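Local coordinates for endoglucanase EG-II (Hypocrea jecorina, PDB 3QR3), which catalyses hydrolysis of internal beta-1,4-glucosidic bonds in cellulose, using a TIM-barrel catalytic domain of glycosyl hydrolase family 5, at residues F13-T18 with G296-T301; K33-T36 with N40-D43; I45-H50 with E306-S311. All coordinates share one frame; numbering follows the deposited sequence.

Contact 1. Residues F13-T18 with G296-T301; sequences FDFGCT and GSFDST
F15 sets the edge of its ring against the face of F298, with CZ of F15 above the middle of that face and 3.9 Å from CE1 of F298. The centroids are 5.1 Å apart and the planes meet at 54°, an edge-to-face pair well short of perpendicular. The same end of the F15 ring touches the neighbouring residue: CE2 of F15 lies 3.8 Å from CB of S297, so the CE1-CZ-CE2 end of the ring bridges two consecutive residues. Its first torsion (chi1 -75°) puts CG beside the backbone N and opposite the carbonyl carbon, carrying the ring across to the 296-301 loop.

F15 sits in a type II beta turn, D14 to C17, closed by C17 N to D14 O at 3.0 Å. F15 and G16 are its two middle residues, and G16 takes the positive phi that suits glycine. The disulfide of C17 with C23 ties down the end of this turn. On the other side, OG of S297 bonds to the carbonyl of Y29, leaving its CB to meet the phenyl. F298 also stacks on Y302 and meets the ring of W293.

The two loops follow the first and last barrel strands, 5-11 and 287-296, at the strand ends where family 5 enzymes carry their active site. The side chains meet carbon on carbon, implying that aromatic and van der Waals attraction holds F15 in place, while the polar tie between the same two loops comes from S297 OG to Y29 O.

Contact 2. Residues K33-T36 with N40-D43; sequences KNFT and NYPD. With SO4 (sulfate ion), chain H.
D43 OD1 is gripped twice: a water donates to it at 2.7 Å, and the backbone N of G46 bonds to it from the first turn of helix 44-55, making D43 the N-cap. That water also accepts from K33 N at 3.0 Å, bridging the two segments beside the aliphatic part of K33, whose CB passes 4.1 Å from D43 OD1. The chain of K33 is fully extended, yet its NZ stops 4.8 Å from D43 OD2, too far for a salt bridge. K33 O takes the one direct backbone bond, from Y41 N (3.0 Å, bent to 142° at the hydrogen). These bonds bring residues 33-36 and 40-43 together within the long surface loop between the first barrel strand, 5-11, and helix 44-55. The Y41 ring lies obliquely beside F35: its CE2 meets CD2 of F35 at 3.6 Å, the planes 28° apart but slid so far that they barely overlap. The methyl CG2 of T36 rests 3.4 Å from the OH of Y41, and K85 makes a cation-pi contact with F35. The CB of N40 is directed away from 33-36; its OD1 bonds to S38, and its ND2 donates to a sulfate, probably from the crystallisation liquor, whose O4 lies 2.8 Å from ND2.

Contact 3. Residues I45-H50 with E306-S311; sequences IGQMQH and ETPTSS
Helix 44-55, the first helix of the TIM barrel, packs here against the loop that leaves the last barrel strand, 287-296, and leads into the short strand 309-310. Q47 and H50, one turn apart on the helix, both face P308, whose ring fits against them. CG of P308 is 3.9 Å from CG of Q47 and 3.7 Å from CD2 of H50, so this one carbon touches both. Q47 crosses P308 at about a right angle, whereas H50 and P308 run alongside in opposite directions.

H50 has CG roughly opposite the backbone N (chi1 153°), which swings the imidazole towards the loop. Its NE2 bonds to D317 and its ring stacks on W315, fixing the rotation of the imidazole against the proline. Q47 stretches beyond CG to bring its amide to T307; there NE2 of Q47 is 3.5 Å from CG2 of T307, a van der Waals contact of the amide nitrogen with a methyl. OE1 of Q47 accepts from the backbone N of G296, at the end of the barrel strand, so this buried amide joins the helix to strand and loop together. With the amide cut back to an alanine here, G296 N is likely to lose its acceptor and a gap to open beside P308 and the T307 methyl. T307 keeps that methyl turned to Q47 because its CG2 lies opposite the backbone N, while its OG1 bonds to the carbonyl O of F298.

Overall arrangement
The three contacts lie along the loops and helix that follow the first and last barrel strands. Contact 2 is nested inside the loop closed by contact 1; contacts 1 and 3 cross along the chain, and contacts 2 and 3 adjoin in sequence without other touch. S297 OG packs on P42 CG at 3.2 Å, joining contacts 1 and 2. Contacts 1 and 3 share two probable hydrogen bonds, F298 O to T307 OG1 (2.7 Å) and G296 N to Q47 OE1 (2.8 Å). The centre of contact 1, on the side expected to hold the active site, lies about 14 Å from the centre of the chain. A magnesium ion lies about 5 Å from the H50 side chain, and one about 9 Å from that of D43.

Contact 1. Residues F13-T18 with G296-T301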
loop_
_atom_site.group_PDB
_atom_site.type_symbol
_atom_site.label_atom_id
_atom_site.label_comp_id
_atom_site.label_asym_id
_atom_site.label_seq_id
_atom_site.Cartn_x
_atom_site.Cartn_y
_atom_site.Cartn_z
ATOM N N PHE A 13 -2.932 8.131 -8.846
ATOM C CA PHE A 13 -3.346 9.253 -7.994
ATOM C C PHE A 13 -2.134 9.785 -7.216
ATOM O O PHE A 13 -2.191 10.852 -6.582
ATOM C CB PHE A 13 -4.473 8.860 -7.033
ATOM C CG PHE A 13 -5.871 8.980 -7.621
ATOM C CD1 PHE A 13 -6.485 10.213 -7.742
ATOM C CD2 PHE A 13 -6.580 7.849 -7.997
ATOM C CE1 PHE A 13 -7.775 10.322 -8.256
ATOM C CE2 PHE A 13 -7.865 7.947 -8.517
ATOM C CZ PHE A 13 -8.460 9.196 -8.650
ATOM N N ASP A 14 -1.030 9.048 -7.282
ATOM C CA ASP A 14 0.187 9.436 -6.580
ATOM C C ASP A 14 1.280 9.948 -7.514
ATOM O O ASP A 14 2.368 10.307 -7.058
ATOM C CB ASP A 14 0.743 8.237 -5.826
ATOM C CG ASP A 14 1.059 7.091 -6.751
ATOM O OD1 ASP A 14 0.221 6.817 -7.634
ATOM O OD2 ASP A 14 2.138 6.483 -6.617
ATOM N N PHE A 15 1.032 9.955 -8.819
ATOM C CA PHE A 15 2.051 10.479 -9.719
ATOM C C PHE A 15 2.249 11.942 -9.362
ATOM O O PHE A 15 1.288 12.655 -9.088
ATOM C CB PHE A 15 1.654 10.301 -11.178
ATOM C CG PHE A 15 1.784 8.886 -11.663
ATOM C CD1 PHE A 15 1.955 7.851 -10.756
ATOM C CD2 PHE A 15 1.727 8.584 -13.019
ATOM C CE1 PHE A 15 2.074 6.547 -11.186
ATOM C CE2 PHE A 15 1.845 7.273 -13.457
ATOM C CZ PHE A 15 2.011 6.257 -12.545
ATOM N N GLY A 16 3.502 12.377 -9.339
ATOM C CA GLY A 16 3.815 13.720 -8.897
ATOM C C GLY A 16 4.261 13.771 -7.442
ATOM O O GLY A 16 4.636 14.838 -6.967
ATOM N N CYS A 17 4.221 12.636 -6.738
ATOM C CA CYS A 17 4.727 12.576 -5.365
ATOM C C CYS A 17 6.190 12.146 -5.360
ATOM O O CYS A 17 6.563 11.171 -6.010
ATOM C CB CYS A 17 3.915 11.581 -4.532
ATOM S SG CYS A 17 2.185 12.030 -4.307
ATOM N N THR A 18 7.020 12.869 -4.625
ATOM C CA THR A 18 8.423 12.495 -4.482
ATOM C C THR A 18 8.713 12.093 -3.034
ATOM O O THR A 18 7.861 12.256 -2.167
ATOM C CB THR A 18 9.332 13.641 -4.934
ATOM O OG1 THR A 18 8.824 14.874 -4.416
ATOM C CG2 THR A 18 9.340 13.732 -6.457
ATOM N N GLY A 296 -2.005 -0.033 -12.813
ATOM C CA GLY A 296 -2.737 1.218 -12.869
ATOM C C GLY A 296 -2.197 2.043 -14.031
ATOM O O GLY A 296 -2.210 1.585 -15.175
ATOM N N SER A 297 -1.694 3.240 -13.735
ATOM C CA SER A 297 -1.272 4.183 -14.774
ATOM C C SER A 297 0.153 3.959 -15.293
ATOM O O SER A 297 0.592 4.648 -16.208
ATOM C CB SER A 297 -1.462 5.631 -14.305
ATOM O OG SER A 297 -2.844 5.941 -14.167
ATOM N N PHE A 298 0.865 2.989 -14.730
ATOM C CA PHE A 298 2.140 2.568 -15.314
ATOM C C PHE A 298 1.866 1.866 -16.637
ATOM O O PHE A 298 0.852 1.183 -16.774
ATOM C CB PHE A 298 2.898 1.623 -14.384
ATOM C CG PHE A 298 3.464 2.286 -13.156
ATOM C CD1 PHE A 298 4.494 3.203 -13.261
ATOM C CD2 PHE A 298 2.987 1.954 -11.890
ATOM C CE1 PHE A 298 5.025 3.806 -12.135
ATOM C CE2 PHE A 298 3.515 2.541 -10.754
ATOM C CZ PHE A 298 4.531 3.478 -10.874
ATOM N N ASP A 299 2.745 2.041 -17.618
ATOM C CA ASP A 299 2.561 1.352 -18.895
ATOM C C ASP A 299 3.700 0.383 -19.186
ATOM O O ASP A 299 4.499 0.074 -18.307
ATOM C CB ASP A 299 2.332 2.342 -20.048
ATOM C CG ASP A 299 3.558 3.187 -20.363
ATOM O OD1 ASP A 299 4.664 2.853 -19.893
ATOM O OD2 ASP A 299 3.413 4.180 -21.111
ATOM N N SER A 300 3.761 -0.108 -20.416
ATOM C CA SER A 300 4.663 -1.202 -20.762
ATOM C C SER A 300 6.141 -0.839 -20.597
ATOM O O SER A 300 7.004 -1.717 -20.608
ATOM C CB SER A 300 4.415 -1.655 -22.209
ATOM O OG SER A 300 4.656 -0.585 -23.110
ATOM N N THR A 301 6.437 0.450 -20.446
ATOM C CA THR A 301 7.824 0.897 -20.422
ATOM C C THR A 301 8.375 1.014 -19.003
ATOM O O THR A 301 9.577 1.179 -18.800
ATOM C CB THR A 301 7.989 2.238 -21.158
ATOM O OG1 THR A 301 7.260 3.257 -20.470
ATOM C CG2 THR A 301 7.465 2.119 -22.599
#

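Contact 2. Residues K33-T36 with N40-D43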
loop_
_atom_site.group_PDB
_atom_site.type_symbol
_atom_site.label_atom_id
_atom_site.label_comp_id
_atom_site.label_asym_id
_atom_site.label_seq_id
_atom_site.Cartn_x
_atom_site.Cartn_y
_atom_site.Cartn_z
ATOM N N LYS A 33 -10.525 5.641 -16.262
ATOM C CA LYS A 33 -10.561 5.819 -17.711
ATOM C C LYS A 33 -11.133 7.172 -18.129
ATOM O O LYS A 33 -10.555 7.855 -18.974
ATOM C CB LYS A 33 -11.327 4.681 -18.383
ATOM C CG LYS A 33 -11.196 4.680 -19.901
ATOM C CD LYS A 33 -11.782 3.420 -20.511
ATOM C CE LYS A 33 -11.625 3.410 -22.031
ATOM N NZ LYS A 33 -12.199 2.161 -22.615
ATOM N N ASN A 34 -12.258 7.560 -17.534
ATOM C CA ASN A 34 -12.913 8.808 -17.921
ATOM C C ASN A 34 -12.722 9.909 -16.882
ATOM O O ASN A 34 -13.649 10.661 -16.589
ATOM C CB ASN A 34 -14.406 8.590 -18.204
ATOM C CG ASN A 34 -14.986 9.652 -19.145
ATOM O OD1 ASN A 34 -14.315 10.112 -20.066
ATOM N ND2 ASN A 34 -16.238 10.043 -18.909
ATOM N N PHE A 35 -11.512 10.004 -16.343
ATOM C CA PHE A 35 -11.172 11.012 -15.329
ATOM C C PHE A 35 -11.407 12.462 -15.786
ATOM O O PHE A 35 -11.744 13.326 -14.972
ATOM C CB PHE A 35 -9.708 10.859 -14.904
ATOM C CG PHE A 35 -9.281 11.819 -13.819
ATOM C CD1 PHE A 35 -9.627 11.590 -12.502
ATOM C CD2 PHE A 35 -8.526 12.946 -14.125
ATOM C CE1 PHE A 35 -9.236 12.467 -11.499
ATOM C CE2 PHE A 35 -8.128 13.830 -13.131
ATOM C CZ PHE A 35 -8.485 13.586 -11.817
ATOM N N THR A 36 -11.210 12.735 -17.076
ATOM C CA THR A 36 -11.373 14.094 -17.581
ATOM C C THR A 36 -12.443 14.247 -18.656
ATOM O O THR A 36 -12.736 15.368 -19.073
ATOM C CB THR A 36 -10.079 14.628 -18.196
ATOM O OG1 THR A 36 -9.797 13.899 -19.391
ATOM C CG2 THR A 36 -8.911 14.495 -17.224
ATOM N N ASN A 40 -9.735 8.358 -22.027
ATOM C CA ASN A 40 -8.546 7.582 -22.361
ATOM C C ASN A 40 -7.427 7.722 -21.338
ATOM O O ASN A 40 -6.250 7.563 -21.668
ATOM C CB ASN A 40 -8.052 7.883 -23.782
ATOM C CG ASN A 40 -7.754 9.346 -23.991
ATOM O OD1 ASN A 40 -7.451 10.068 -23.036
ATOM N ND2 ASN A 40 -7.837 9.800 -25.244
ATOM N N TYR A 41 -7.789 8.018 -20.092
ATOM C CA TYR A 41 -6.844 7.825 -19.001
ATOM C C TYR A 41 -6.738 6.313 -18.773
ATOM O O TYR A 41 -7.564 5.554 -19.275
ATOM C CB TYR A 41 -7.287 8.569 -17.729
ATOM C CG TYR A 41 -6.810 10.015 -17.637
ATOM C CD1 TYR A 41 -6.877 10.873 -18.735
ATOM C CD2 TYR A 41 -6.305 10.521 -16.448
ATOM C CE1 TYR A 41 -6.444 12.198 -18.643
ATOM C CE2 TYR A 41 -5.871 11.843 -16.344
ATOM C CZ TYR A 41 -5.944 12.674 -17.448
ATOM O OH TYR A 41 -5.517 13.978 -17.341
ATOM N N PRO A 42 -5.712 5.864 -18.031
ATOM C CA PRO A 42 -5.542 4.423 -17.798
ATOM C C PRO A 42 -6.769 3.812 -17.116
ATOM O O PRO A 42 -7.409 4.475 -16.295
ATOM C CB PRO A 42 -4.311 4.367 -16.891
ATOM C CG PRO A 42 -3.533 5.596 -17.296
ATOM C CD PRO A 42 -4.593 6.639 -17.473
ATOM N N ASP A 43 -7.087 2.569 -17.476
ATOM C CA ASP A 43 -8.329 1.928 -17.068
ATOM C C ASP A 43 -8.114 1.054 -15.828
ATOM O O ASP A 43 -8.118 -0.173 -15.904
ATOM C CB ASP A 43 -8.884 1.095 -18.229
ATOM C CG ASP A 43 -10.265 0.529 -17.944
ATOM O OD1 ASP A 43 -10.854 0.870 -16.907
ATOM O OD2 ASP A 43 -10.768 -0.264 -18.766
HETATM S S SO4 H . -9.560 9.392 -28.526
HETATM O O1 SO4 H . -9.304 10.819 -28.321
HETATM O O2 SO4 H . -10.982 9.184 -28.776
HETATM O O3 SO4 H . -8.775 8.913 -29.663
HETATM O O4 SO4 H . -9.185 8.621 -27.345
HETATM O O HOH W 1 -11.104 2.906 -15.170
#

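Contact 3. Residues I45-H50 with E306-S311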
loop_
_atom_site.group_PDB
_atom_site.type_symbol
_atom_site.label_atom_id
_atom_site.label_comp_id
_atom_site.label_asym_id
_atom_site.label_seq_id
_atom_site.Cartn_x
_atom_site.Cartn_y
_atom_site.Cartn_z
ATOM N N ILE A 45 -9.986 0.437 -13.256
ATOM C CA ILE A 45 -11.109 -0.380 -12.839
ATOM C C ILE A 45 -11.222 -1.618 -13.714
ATOM O O ILE A 45 -11.470 -2.710 -13.217
ATOM C CB ILE A 45 -12.418 0.417 -12.839
ATOM C CG1 ILE A 45 -12.336 1.518 -11.775
ATOM C CG2 ILE A 45 -13.591 -0.512 -12.577
ATOM C CD1 ILE A 45 -13.628 2.260 -11.531
ATOM N N GLY A 46 -11.025 -1.441 -15.019
ATOM C CA GLY A 46 -10.958 -2.560 -15.937
ATOM C C GLY A 46 -9.805 -3.492 -15.605
ATOM O O GLY A 46 -9.936 -4.709 -15.725
ATOM N N GLN A 47 -8.673 -2.930 -15.188
ATOM C CA GLN A 47 -7.543 -3.763 -14.774
ATOM C C GLN A 47 -7.929 -4.601 -13.561
ATOM O O GLN A 47 -7.734 -5.822 -13.544
ATOM C CB GLN A 47 -6.310 -2.920 -14.435
ATOM C CG GLN A 47 -5.578 -2.334 -15.623
ATOM C CD GLN A 47 -4.484 -1.374 -15.199
ATOM O OE1 GLN A 47 -3.822 -1.585 -14.178
ATOM N NE2 GLN A 47 -4.292 -0.308 -15.970
ATOM N N MET A 48 -8.475 -3.948 -12.543
ATOM C CA MET A 48 -8.872 -4.663 -11.325
ATOM C C MET A 48 -9.843 -5.810 -11.626
ATOM O O MET A 48 -9.735 -6.891 -11.053
ATOM C CB MET A 48 -9.478 -3.705 -10.297
ATOM C CG MET A 48 -8.455 -2.769 -9.643
ATOM S SD MET A 48 -9.132 -1.856 -8.240
ATOM C CE MET A 48 -10.235 -0.719 -9.078
ATOM N N GLN A 49 -10.785 -5.573 -12.533
ATOM C CA GLN A 49 -11.772 -6.599 -12.860
ATOM C C GLN A 49 -11.084 -7.832 -13.456
ATOM O O GLN A 49 -11.402 -8.966 -13.104
ATOM C CB GLN A 49 -12.833 -6.048 -13.814
ATOM C CG GLN A 49 -13.940 -7.034 -14.145
ATOM C CD GLN A 49 -14.874 -6.520 -15.224
ATOM O OE1 GLN A 49 -16.073 -6.792 -15.201
ATOM N NE2 GLN A 49 -14.324 -5.775 -16.181
ATOM N N HIS A 50 -10.133 -7.598 -14.353
ATOM C CA HIS A 50 -9.298 -8.667 -14.889
ATOM C C HIS A 50 -8.524 -9.398 -13.784
ATOM O O HIS A 50 -8.508 -10.627 -13.735
ATOM C CB HIS A 50 -8.326 -8.101 -15.929
ATOM C CG HIS A 50 -7.065 -8.891 -16.079
ATOM N ND1 HIS A 50 -7.031 -10.137 -16.674
ATOM C CD2 HIS A 50 -5.790 -8.609 -15.720
ATOM C CE1 HIS A 50 -5.789 -10.588 -16.673
ATOM N NE2 HIS A 50 -5.017 -9.682 -16.097
ATOM N N GLU A 306 3.424 -4.042 -13.932
ATOM C CA GLU A 306 2.557 -5.202 -13.749
ATOM C C GLU A 306 1.224 -4.947 -14.440
ATOM O O GLU A 306 0.267 -5.685 -14.239
ATOM C CB GLU A 306 2.332 -5.475 -12.258
ATOM C CG GLU A 306 3.612 -5.803 -11.510
ATOM C CD GLU A 306 3.371 -6.091 -10.044
ATOM O OE1 GLU A 306 2.204 -6.017 -9.606
ATOM O OE2 GLU A 306 4.349 -6.397 -9.328
ATOM N N THR A 307 1.170 -3.896 -15.261
ATOM C CA THR A 307 -0.066 -3.521 -15.946
ATOM C C THR A 307 -0.377 -4.516 -17.052
ATOM O O THR A 307 0.460 -4.764 -17.918
ATOM C CB THR A 307 0.043 -2.122 -16.567
ATOM O OG1 THR A 307 0.427 -1.182 -15.557
ATOM C CG2 THR A 307 -1.276 -1.688 -17.168
ATOM N N PRO A 308 -1.587 -5.089 -17.032
ATOM C CA PRO A 308 -1.958 -6.016 -18.105
ATOM C C PRO A 308 -2.232 -5.236 -19.388
ATOM O O PRO A 308 -2.489 -4.033 -19.333
ATOM C CB PRO A 308 -3.253 -6.644 -17.591
ATOM C CG PRO A 308 -3.853 -5.610 -16.695
ATOM C CD PRO A 308 -2.692 -4.846 -16.086
ATOM N N THR A 309 -2.176 -5.916 -20.526
ATOM C CA THR A 309 -2.469 -5.284 -21.812
ATOM C C THR A 309 -3.848 -5.698 -22.325
ATOM O O THR A 309 -4.189 -6.876 -22.323
ATOM C CB THR A 309 -1.402 -5.646 -22.857
ATOM O OG1 THR A 309 -0.120 -5.198 -22.397
ATOM C CG2 THR A 309 -1.714 -4.992 -24.204
ATOM N N SER A 310 -4.646 -4.726 -22.757
ATOM C CA SER A 310 -5.954 -5.024 -23.328
ATOM C C SER A 310 -5.860 -5.148 -24.844
ATOM O O SER A 310 -5.304 -4.282 -25.513
ATOM C CB SER A 310 -6.975 -3.946 -22.957
ATOM O OG SER A 310 -8.293 -4.364 -23.287
ATOM N N SER A 311 -6.408 -6.232 -25.380
ATOM C CA SER A 311 -6.429 -6.451 -26.821
ATOM C C SER A 311 -7.735 -7.118 -27.221
ATOM O O SER A 311 -7.899 -8.324 -27.049
ATOM C CB SER A 311 -5.251 -7.325 -27.243
#